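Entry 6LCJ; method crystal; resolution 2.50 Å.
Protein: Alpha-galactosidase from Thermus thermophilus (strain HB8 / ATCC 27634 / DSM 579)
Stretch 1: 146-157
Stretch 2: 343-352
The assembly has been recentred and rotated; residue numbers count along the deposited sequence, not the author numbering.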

# COMPACT_ATOMS: atom_id res chain seq x y z
N ALA E 146 25.53 -10.10 -42.71
CA ALA E 146 26.11 -8.84 -43.15
C ALA E 146 26.50 -7.97 -41.96
O ALA E 146 27.48 -7.22 -42.05
CB ALA E 146 25.13 -8.10 -44.07
N TYR E 147 25.75 -8.04 -40.86
CA TYR E 147 26.15 -7.35 -39.64
C TYR E 147 27.44 -7.94 -39.08
O TYR E 147 28.35 -7.20 -38.69
CB TYR E 147 25.01 -7.43 -38.61
CG TYR E 147 25.28 -6.81 -37.24
CD1 TYR E 147 25.84 -5.54 -37.11
CD2 TYR E 147 24.94 -7.50 -36.08
CE1 TYR E 147 26.07 -4.99 -35.85
CE2 TYR E 147 25.17 -6.95 -34.82
CZ TYR E 147 25.72 -5.70 -34.72
OH TYR E 147 25.94 -5.17 -33.46
N ALA E 148 27.54 -9.28 -39.03
CA ALA E 148 28.71 -9.91 -38.44
C ALA E 148 30.00 -9.51 -39.14
O ALA E 148 31.04 -9.39 -38.48
CB ALA E 148 28.54 -11.44 -38.44
N ARG E 149 29.95 -9.26 -40.46
CA ARG E 149 31.16 -8.87 -41.19
C ARG E 149 31.70 -7.53 -40.73
O ARG E 149 32.90 -7.27 -40.86
CB ARG E 149 30.89 -8.82 -42.69
CG ARG E 149 30.89 -10.20 -43.33
CD ARG E 149 30.25 -10.16 -44.68
NE ARG E 149 29.58 -11.42 -44.98
CZ ARG E 149 28.39 -11.50 -45.56
NH1 ARG E 149 27.74 -10.39 -45.89
NH2 ARG E 149 27.85 -12.69 -45.79
N LEU E 150 30.85 -6.68 -40.19
CA LEU E 150 31.27 -5.37 -39.73
C LEU E 150 31.75 -5.37 -38.29
O LEU E 150 32.07 -4.30 -37.75
CB LEU E 150 30.13 -4.37 -39.92
CG LEU E 150 29.78 -4.28 -41.41
CD1 LEU E 150 28.53 -3.47 -41.63
CD2 LEU E 150 30.96 -3.69 -42.17
N LEU E 151 31.83 -6.52 -37.64
CA LEU E 151 32.31 -6.58 -36.27
C LEU E 151 33.73 -7.10 -36.24
O LEU E 151 34.24 -7.65 -37.22
CB LEU E 151 31.38 -7.48 -35.44
CG LEU E 151 29.92 -7.02 -35.35
CD1 LEU E 151 29.07 -8.03 -34.59
CD2 LEU E 151 29.84 -5.64 -34.71
N PRO E 152 34.44 -6.92 -35.12
CA PRO E 152 35.77 -7.51 -35.01
C PRO E 152 35.71 -9.02 -35.17
O PRO E 152 34.71 -9.67 -34.84
CB PRO E 152 36.22 -7.11 -33.60
CG PRO E 152 35.42 -5.89 -33.29
CD PRO E 152 34.09 -6.15 -33.91
N ARG E 153 36.80 -9.58 -35.71
CA ARG E 153 36.95 -11.01 -35.92
C ARG E 153 38.26 -11.47 -35.31
O ARG E 153 39.23 -10.71 -35.23
CB ARG E 153 36.93 -11.35 -37.42
CG ARG E 153 35.87 -10.60 -38.17
CD ARG E 153 36.07 -10.76 -39.64
NE ARG E 153 35.79 -12.11 -40.10
CZ ARG E 153 36.64 -12.85 -40.80
NH1 ARG E 153 37.83 -12.35 -41.12
NH2 ARG E 153 36.31 -14.08 -41.19
N ARG E 154 38.28 -12.72 -34.86
CA ARG E 154 39.53 -13.36 -34.45
C ARG E 154 39.30 -14.86 -34.61
O ARG E 154 38.69 -15.50 -33.74
CB ARG E 154 39.91 -13.00 -33.03
CG ARG E 154 41.09 -13.84 -32.54
CD ARG E 154 41.60 -13.35 -31.21
NE ARG E 154 42.79 -14.08 -30.78
CZ ARG E 154 44.03 -13.60 -30.82
NH1 ARG E 154 44.27 -12.38 -31.29
NH2 ARG E 154 45.04 -14.35 -30.39
N LEU E 155 39.77 -15.41 -35.73
CA LEU E 155 39.59 -16.81 -36.09
C LEU E 155 40.95 -17.51 -35.98
O LEU E 155 41.81 -17.36 -36.85
CB LEU E 155 38.98 -16.92 -37.48
CG LEU E 155 37.54 -16.37 -37.55
CD1 LEU E 155 36.91 -16.58 -38.92
CD2 LEU E 155 36.68 -17.03 -36.47
N SER E 156 41.13 -18.25 -34.88
CA SER E 156 42.43 -18.82 -34.51
C SER E 156 42.52 -20.27 -34.99
O SER E 156 42.56 -21.23 -34.20
CB SER E 156 42.64 -18.73 -33.00
OG SER E 156 42.86 -17.39 -32.58
N GLY E 157 42.53 -20.42 -36.31
CA GLY E 157 42.49 -21.73 -36.92
C GLY E 157 41.17 -22.43 -36.64
O GLY E 157 40.10 -21.81 -36.60
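Stretch 2, residues 343-352: VLASLGLADG

Stretch 2 lies along stretch 1 in the same sense, so that residue order on one follows residue order on the other: L344 and L347 meet L151, G348 sits by P152 and R153, and D351 faces R154 and S156. The register is tightest at R153 and G348, whose CA atoms are 4.7 Å apart, and opens to 6.1 Å between the CA atoms of S156 and D351. No backbone hydrogen bond joins the two; side chains and close packing do the work, burying 466 Å² in all.

The contact begins apolar and ends polar. Stretch 1 leaves its helix with L150 N bonded to Y147 O and L151 N to A148 O, then is largely extended from L151 to L155. Stretch 2 starts with helical angles at 343-346 and turns, L347 N reaching L344 O at 3.1 Å. That turn brings L344 and L347 together against L151. All three leucines are m,t; L151 and L347 touch through their CD1 methyls, with CD1 trans to CA, and L344 meets L151 through CD2: L151 CD1 lies 3.6 Å from L347 CD1 and 4.1 Å from L344 CD2. L344 and Y147 both start sideways, but their ends come nearer, and Y147 OH passes 4.1 Å from L344 CD1; with Y147 chi1 t, the end of its ring comes nearer stretch 2, while the hydroxyl is hydrogen-bonded elsewhere in the structure.

P152 points toward the other stretch and packs on backbone, with CB 3.5 Å from L347 O and 3.8 Å from G348 CA. Glycine at 348 is required twice over. Its phi/psi of 90/-21 would jam a CB against the preceding carbonyl O, and that CB would also stand only 2.8 Å from P152 CB, a clash.

R154 has the largest covered area, 86 Å². Its chi1 to chi3 are all t, so the chain is extended and places CD among three carbonyl oxygens, 3.5 Å from G348 O, 3.6 Å from L349 O and 3.8 Å from A350 O. Next to CD, R154 NE donates to D351 OD1 at 2.8 Å, with an N-H...acceptor angle of 167°; this nearly linear salt bridge meets the guanidinium at its edge. D351 starts sideways, and its m rotamer brings the carboxylate within reach. S156, pointing toward stretch 2 with chi1 also m, donates from OG to the same D351 OD1 at 2.6 Å. One oxygen thus collects two donors from alternate residues of stretch 1, while L155 between them points away.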

# COMPACT_ATOMS: atom_id res chain seq x y z
N VAL E 343 28.68 -10.70 -24.99
CA VAL E 343 28.91 -11.39 -26.25
C VAL E 343 29.58 -10.47 -27.26
O VAL E 343 30.70 -10.73 -27.71
CB VAL E 343 27.59 -11.99 -26.78
CG1 VAL E 343 27.73 -12.36 -28.23
CG2 VAL E 343 27.22 -13.21 -25.94
N LEU E 344 28.94 -9.35 -27.60
CA LEU E 344 29.46 -8.55 -28.70
C LEU E 344 30.74 -7.81 -28.31
O LEU E 344 31.67 -7.72 -29.11
CB LEU E 344 28.38 -7.58 -29.17
CG LEU E 344 27.18 -8.37 -29.72
CD1 LEU E 344 26.00 -7.49 -30.09
CD2 LEU E 344 27.62 -9.21 -30.91
N ALA E 345 30.82 -7.32 -27.07
CA ALA E 345 32.02 -6.59 -26.65
C ALA E 345 33.26 -7.48 -26.53
O ALA E 345 34.37 -6.95 -26.39
CB ALA E 345 31.75 -5.87 -25.32
N SER E 346 33.10 -8.81 -26.58
CA SER E 346 34.21 -9.75 -26.51
C SER E 346 34.82 -10.03 -27.87
O SER E 346 35.91 -10.59 -27.93
CB SER E 346 33.76 -11.08 -25.91
OG SER E 346 33.49 -10.97 -24.51
N LEU E 347 34.13 -9.67 -28.95
CA LEU E 347 34.58 -10.05 -30.28
C LEU E 347 35.92 -9.40 -30.61
O LEU E 347 36.17 -8.24 -30.27
CB LEU E 347 33.53 -9.65 -31.31
CG LEU E 347 32.16 -10.32 -31.19
CD1 LEU E 347 31.17 -9.82 -32.26
CD2 LEU E 347 32.33 -11.84 -31.26
N GLY E 348 36.79 -10.16 -31.27
CA GLY E 348 38.13 -9.72 -31.56
C GLY E 348 39.16 -10.06 -30.50
O GLY E 348 40.35 -10.07 -30.80
N LEU E 349 38.73 -10.32 -29.27
CA LEU E 349 39.63 -10.72 -28.19
C LEU E 349 39.54 -12.21 -27.89
O LEU E 349 40.57 -12.88 -27.76
CB LEU E 349 39.32 -9.91 -26.93
CG LEU E 349 39.45 -8.40 -27.08
CD1 LEU E 349 38.90 -7.68 -25.87
CD2 LEU E 349 40.92 -8.00 -27.36
N ALA E 350 38.33 -12.75 -27.77
CA ALA E 350 38.17 -14.18 -27.51
C ALA E 350 38.54 -15.00 -28.74
O ALA E 350 38.28 -14.60 -29.88
CB ALA E 350 36.73 -14.50 -27.09
N ASP E 351 39.14 -16.17 -28.50
CA ASP E 351 39.26 -17.20 -29.53
C ASP E 351 38.01 -18.06 -29.59
O ASP E 351 37.52 -18.37 -30.68
CB ASP E 351 40.48 -18.09 -29.25
CG ASP E 351 41.76 -17.29 -29.11
OD1 ASP E 351 42.22 -16.77 -30.13
OD2 ASP E 351 42.29 -17.18 -27.98
N GLY E 352 37.49 -18.44 -28.43
CA GLY E 352 36.22 -19.13 -28.34
C GLY E 352 35.29 -18.37 -27.40
O GLY E 352 35.74 -17.77 -26.42